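Local coordinates for protein VirX1 (Cyanophage Syn10, PDB 6QGM) that iodinates diverse substrates as a viral halogenase, probably flavin-dependent like its relatives in the tryptophan halogenase family, at residues T226-L231 and Y348-P353; L146-D151 and R523-G528. All coordinates share one frame; numbering follows the deposited sequence.

Contact 1: T226-L231 and Y348-P353; sequences TGFKSL and YGFIEP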
loop_
_atom_site.group_PDB
_atom_site.type_symbol
_atom_site.label_atom_id
_atom_site.label_comp_id
_atom_site.label_asym_id
_atom_site.label_seq_id
_atom_site.Cartn_x
_atom_site.Cartn_y
_atom_site.Cartn_z
ATOM N N THR B 226 27.897 23.531 5.472
ATOM C CA THR B 226 28.441 24.197 6.681
ATOM C C THR B 226 28.215 23.319 7.926
ATOM O O THR B 226 28.496 23.817 9.037
ATOM C CB THR B 226 27.855 25.609 6.843
ATOM O OG1 THR B 226 26.458 25.539 7.126
ATOM C CG2 THR B 226 28.072 26.470 5.619
ATOM N N GLY B 227 27.763 22.067 7.768
ATOM C CA GLY B 227 27.538 21.137 8.893
ATOM C C GLY B 227 26.425 21.606 9.822
ATOM O O GLY B 227 25.492 22.263 9.329
ATOM N N PHE B 228 26.536 21.318 11.127
ATOM C CA PHE B 228 25.484 21.563 12.152
ATOM C C PHE B 228 25.100 23.041 12.185
ATOM O O PHE B 228 23.913 23.310 12.402
ATOM C CB PHE B 228 25.913 21.049 13.525
ATOM C CG PHE B 228 25.950 19.543 13.647
ATOM C CD1 PHE B 228 24.894 18.745 13.210
ATOM C CD2 PHE B 228 27.043 18.928 14.242
ATOM C CE1 PHE B 228 24.945 17.367 13.346
ATOM C CE2 PHE B 228 27.080 17.553 14.390
ATOM C CZ PHE B 228 26.033 16.783 13.953
ATOM N N LYS B 229 26.041 23.956 11.952
ATOM C CA LYS B 229 25.746 25.407 11.793
ATOM C C LYS B 229 24.481 25.577 10.941
ATOM O O LYS B 229 23.597 26.373 11.324
ATOM C CB LYS B 229 26.874 26.142 11.070
ATOM C CG LYS B 229 28.025 26.658 11.904
ATOM C CD LYS B 229 28.943 27.425 10.997
ATOM C CE LYS B 229 30.031 28.212 11.691
ATOM N NZ LYS B 229 30.905 28.852 10.677
ATOM N N SER B 230 24.410 24.860 9.812
ATOM C CA SER B 230 23.358 25.004 8.775
ATOM C C SER B 230 23.148 26.492 8.504
ATOM O O SER B 230 22.006 26.961 8.645
ATOM C CB SER B 230 22.071 24.314 9.178
ATOM O OG SER B 230 21.175 24.259 8.079
ATOM N N LEU B 231 24.220 27.208 8.145
ATOM C CA LEU B 231 24.213 28.689 8.006
ATOM C C LEU B 231 23.240 29.130 6.908
ATOM O O LEU B 231 22.541 30.105 7.127
ATOM C CB LEU B 231 25.633 29.176 7.721
ATOM C CG LEU B 231 25.783 30.690 7.687
ATOM C CD1 LEU B 231 25.505 31.281 9.079
ATOM C CD2 LEU B 231 27.159 31.097 7.144
ATOM N N TYR B 348 21.606 19.631 6.510
ATOM C CA TYR B 348 20.233 19.114 6.244
ATOM C C TYR B 348 19.787 18.184 7.373
ATOM O O TYR B 348 18.721 18.447 7.987
ATOM C CB TYR B 348 20.112 18.390 4.902
ATOM C CG TYR B 348 18.857 17.557 4.818
ATOM C CD1 TYR B 348 17.609 18.149 4.815
ATOM C CD2 TYR B 348 18.905 16.179 4.792
ATOM C CE1 TYR B 348 16.442 17.412 4.769
ATOM C CE2 TYR B 348 17.753 15.409 4.756
ATOM C CZ TYR B 348 16.513 16.023 4.742
ATOM O OH TYR B 348 15.379 15.256 4.687
ATOM N N GLY B 349 20.541 17.111 7.627
ATOM C CA GLY B 349 20.107 16.030 8.543
ATOM C C GLY B 349 21.271 15.216 9.076
ATOM O O GLY B 349 22.402 15.309 8.529
ATOM N N PHE B 350 21.006 14.447 10.127
ATOM C CA PHE B 350 22.002 13.595 10.811
ATOM C C PHE B 350 21.248 12.529 11.614
ATOM O O PHE B 350 20.299 12.876 12.337
ATOM C CB PHE B 350 22.921 14.480 11.662
ATOM C CG PHE B 350 23.854 13.734 12.580
ATOM C CD1 PHE B 350 23.429 13.294 13.822
ATOM C CD2 PHE B 350 25.159 13.455 12.198
ATOM C CE1 PHE B 350 24.295 12.609 14.666
ATOM C CE2 PHE B 350 26.014 12.762 13.041
ATOM C CZ PHE B 350 25.583 12.352 14.272
ATOM N N ILE B 351 21.651 11.271 11.471
ATOM C CA ILE B 351 21.323 10.154 12.403
ATOM C C ILE B 351 22.622 9.770 13.105
ATOM O O ILE B 351 23.644 9.716 12.432
ATOM C CB ILE B 351 20.699 8.960 11.657
ATOM C CG1 ILE B 351 19.578 9.401 10.719
ATOM C CG2 ILE B 351 20.233 7.886 12.627
ATOM C CD1 ILE B 351 19.308 8.436 9.596
ATOM N N GLU B 352 22.596 9.554 14.419
ATOM C CA GLU B 352 23.780 9.043 15.152
ATOM C C GLU B 352 24.291 7.844 14.360
ATOM O O GLU B 352 23.485 7.060 13.852
ATOM C CB GLU B 352 23.413 8.704 16.593
ATOM C CG GLU B 352 22.362 7.601 16.744
ATOM C CD GLU B 352 22.101 7.245 18.191
ATOM O OE1 GLU B 352 22.999 7.510 18.999
ATOM O OE2 GLU B 352 21.008 6.807 18.525
ATOM N N PRO B 353 25.623 7.677 14.195
ATOM C CA PRO B 353 26.170 6.703 13.232
ATOM C C PRO B 353 26.181 5.238 13.701
ATOM O O PRO B 353 27.150 4.565 13.483
ATOM C CB PRO B 353 27.592 7.223 13.016
ATOM C CG PRO B 353 27.949 7.759 14.403
ATOM C CD PRO B 353 26.671 8.399 14.927
#
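Phe228 and Phe350 meet in a T-shaped stack, and that pair carries most of this small contact. The Phe228 ring comes in with its leading edge, CE1 and CZ, over one face of Phe350. CZ stands 3.9 Å from Phe350 CD2 and sits above the ring near its rim, not over its middle. CE1 of Phe228 reaches further back, 3.9 Å from the CB of Phe350. The centroids of the two rings are 5.3 Å apart and the planes stand at 73°. Phe350 offers that face because its CG lies anti to the backbone N (chi1 171°), on a CB that already points at the 226-231 loop. In the fold, this loop follows strand 221-224 of the large mixed sheet and leads into helix 231-236, in a chain whose family belongs to the Rossmann clan; the short, weakly bonded strand 349-350 lies at the edge of a small three-stranded antiparallel sheet, paired to strand 331-333. Away from the two rings the segments hardly touch. Lys229 is exposed and its side chain stays well clear of 348-353. The loop itself is held by its own bonds: Leu231 N donates to Thr226 OG1 at 3.0 Å and Ser230 N to Gly227 O at 2.9 Å. The CB of buried Ser230 points toward the second segment, and its OG is hydrogen-bonded to Ser347 O, one residue before Tyr348.

Contact 2: L146-D151 and R523-G528; sequences LTRNKD and RDEIYG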
loop_
_atom_site.group_PDB
_atom_site.type_symbol
_atom_site.label_atom_id
_atom_site.label_comp_id
_atom_site.label_asym_id
_atom_site.label_seq_id
_atom_site.Cartn_x
_atom_site.Cartn_y
_atom_site.Cartn_z
ATOM N N LEU B 146 40.651 -10.784 4.890
ATOM C CA LEU B 146 40.146 -10.156 3.649
ATOM C C LEU B 146 40.694 -10.905 2.431
ATOM O O LEU B 146 41.798 -11.491 2.520
ATOM C CB LEU B 146 40.551 -8.682 3.665
ATOM C CG LEU B 146 39.651 -7.720 2.896
ATOM C CD1 LEU B 146 38.181 -7.979 3.149
ATOM C CD2 LEU B 146 39.983 -6.284 3.268
ATOM N N THR B 147 39.925 -10.908 1.343
ATOM C CA THR B 147 40.249 -11.588 0.064
ATOM C C THR B 147 39.432 -10.920 -1.040
ATOM O O THR B 147 38.322 -10.415 -0.713
ATOM C CB THR B 147 39.957 -13.089 0.137
ATOM O OG1 THR B 147 39.986 -13.612 -1.189
ATOM C CG2 THR B 147 38.608 -13.389 0.734
ATOM N N ARG B 148 39.936 -10.926 -2.283
ATOM C CA ARG B 148 39.166 -10.423 -3.453
ATOM C C ARG B 148 38.202 -11.509 -3.937
ATOM O O ARG B 148 37.323 -11.171 -4.746
ATOM C CB ARG B 148 40.100 -9.952 -4.567
ATOM C CG ARG B 148 40.886 -8.705 -4.208
ATOM C CD ARG B 148 41.056 -7.747 -5.378
ATOM N NE ARG B 148 41.699 -6.521 -4.946
ATOM C CZ ARG B 148 43.004 -6.399 -4.716
ATOM N NH1 ARG B 148 43.805 -7.447 -4.845
ATOM N NH2 ARG B 148 43.522 -5.249 -4.316
ATOM N N ASN B 149 38.340 -12.740 -3.434
ATOM C CA ASN B 149 37.346 -13.819 -3.657
ATOM C C ASN B 149 37.253 -14.108 -5.169
ATOM O O ASN B 149 36.148 -14.444 -5.643
ATOM C CB ASN B 149 35.995 -13.443 -3.028
ATOM C CG ASN B 149 35.040 -14.606 -2.893
ATOM O OD1 ASN B 149 35.448 -15.713 -2.547
ATOM N ND2 ASN B 149 33.764 -14.342 -3.111
ATOM N N LYS B 150 38.383 -14.015 -5.878
ATOM C CA LYS B 150 38.511 -14.211 -7.352
ATOM C C LYS B 150 37.830 -15.522 -7.742
ATOM O O LYS B 150 36.908 -15.464 -8.561
ATOM C CB LYS B 150 39.989 -14.158 -7.754
ATOM C CG LYS B 150 40.707 -12.862 -7.354
ATOM C CD LYS B 150 42.130 -13.016 -6.797
ATOM C CE LYS B 150 42.469 -12.028 -5.700
ATOM N NZ LYS B 150 43.830 -12.261 -5.180
ATOM N N ASP B 151 38.291 -16.653 -7.202
ATOM C CA ASP B 151 37.532 -17.926 -7.107
ATOM C C ASP B 151 36.535 -17.751 -5.964
ATOM O O ASP B 151 37.000 -17.384 -4.862
ATOM C CB ASP B 151 38.477 -19.103 -6.864
ATOM C CG ASP B 151 39.493 -19.327 -7.979
ATOM O OD1 ASP B 151 39.358 -18.697 -9.058
ATOM O OD2 ASP B 151 40.414 -20.157 -7.780
ATOM N N ARG B 523 48.434 -3.773 3.656
ATOM C CA ARG B 523 49.898 -3.570 3.519
ATOM C C ARG B 523 50.336 -3.999 2.110
ATOM O O ARG B 523 51.077 -3.227 1.465
ATOM C CB ARG B 523 50.646 -4.353 4.600
ATOM C CG ARG B 523 52.150 -4.112 4.615
ATOM C CD ARG B 523 52.858 -5.126 5.488
ATOM N NE ARG B 523 52.646 -6.450 4.935
ATOM C CZ ARG B 523 52.712 -7.589 5.622
ATOM N NH1 ARG B 523 53.022 -7.580 6.911
ATOM N NH2 ARG B 523 52.436 -8.733 5.019
ATOM N N ASP B 524 49.863 -5.163 1.645
ATOM C CA ASP B 524 50.341 -5.835 0.407
ATOM C C ASP B 524 49.578 -5.299 -0.806
ATOM O O ASP B 524 50.238 -5.062 -1.828
ATOM C CB ASP B 524 50.251 -7.352 0.550
ATOM C CG ASP B 524 51.127 -7.889 1.669
ATOM O OD1 ASP B 524 52.203 -7.297 1.900
ATOM O OD2 ASP B 524 50.721 -8.889 2.318
ATOM N N GLU B 525 48.268 -5.044 -0.690
ATOM C CA GLU B 525 47.389 -4.700 -1.846
ATOM C C GLU B 525 47.248 -3.182 -2.035
ATOM O O GLU B 525 47.083 -2.764 -3.187
ATOM C CB GLU B 525 45.989 -5.293 -1.667
ATOM C CG GLU B 525 45.963 -6.763 -1.338
ATOM C CD GLU B 525 46.563 -7.688 -2.377
ATOM O OE1 GLU B 525 46.232 -7.539 -3.552
ATOM O OE2 GLU B 525 47.384 -8.544 -1.997
ATOM N N ILE B 526 47.222 -2.389 -0.958
ATOM C CA ILE B 526 46.788 -0.958 -1.021
ATOM C C ILE B 526 47.953 -0.036 -0.684
ATOM O O ILE B 526 48.268 0.821 -1.527
ATOM C CB ILE B 526 45.577 -0.691 -0.096
ATOM C CG1 ILE B 526 44.286 -1.354 -0.590
ATOM C CG2 ILE B 526 45.400 0.796 0.159
ATOM C CD1 ILE B 526 43.952 -1.189 -2.054
ATOM N N TYR B 527 48.547 -0.195 0.502
ATOM C CA TYR B 527 49.579 0.723 1.046
ATOM C C TYR B 527 50.931 0.376 0.404
ATOM O O TYR B 527 51.522 1.282 -0.219
ATOM C CB TYR B 527 49.523 0.719 2.587
ATOM C CG TYR B 527 48.372 1.520 3.151
ATOM C CD1 TYR B 527 48.517 2.864 3.457
ATOM C CD2 TYR B 527 47.136 0.937 3.391
ATOM C CE1 TYR B 527 47.465 3.610 3.957
ATOM C CE2 TYR B 527 46.076 1.670 3.897
ATOM C CZ TYR B 527 46.239 3.013 4.179
ATOM O OH TYR B 527 45.201 3.747 4.667
ATOM N N GLY B 528 51.349 -0.894 0.440
ATOM C CA GLY B 528 52.690 -1.321 -0.006
ATOM C C GLY B 528 53.728 -1.116 1.085
ATOM O O GLY B 528 54.918 -1.098 0.746
#
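Arg148 reaches from the loop between helices 137-143 and 159-162 to Glu525 on helix 518-527, and a single salt bridge joins the two segments. The loop is braced by an ST turn, Thr147 OG1 accepting from Asn149 N, and the Asn149 amide is used at both ends: OD1 takes the N-H of Ile154 and ND2 donates to Phe157 O. NH1 of Arg148 donates to Glu525 OE1 at 2.8 Å with an N-H...O angle of 150°. The oxygen lies at the edge of the guanidinium, a little tilted from its plane, while NH1 approaches from above the carboxylate plane; the two planes are 66° apart. Glu525 is bent at chi2 (-61°), which sets where its carboxylate stands; its CB lies 3.6 Å from Arg148 NH2, so that nitrogen runs beside the aliphatic stem. Lys150 NZ, 5.5 Å from Glu525 OE1, may add some favourable charge without touching it. The helix has an ion pair of its own, with Arg523 gripping Asp524 side-on. One limb runs from NE to OD1, in the guanidinium plane but above that of the carboxylate; the other, from Arg523 NH2 to Asp524 OD2 at 3.2 Å, arrives on the syn side of the oxygen.

How the contacts relate
Contact 1 and contact 2 are both surface contacts of similar small size, each made by one pair of partly exposed side chains, yet they share no element of the fold. The centre of contact 1 lies about 14 Å from the centre of the chain; its chemistry is purely apolar and aromatic, bringing a loop off the large sheet against an edge strand. The centre of contact 2 is further out, about 24 Å from the centre of the chain, and its bond is ionic, joining a loop to the last helix. The centres of contact 1 and contact 2 are about 35 Å apart, on opposite sides of the chain's centre. The nearest atoms of contact 1 and contact 2 are about 20 Å apart. Along the sequence, both segments of contact 1 fall between those of contact 2.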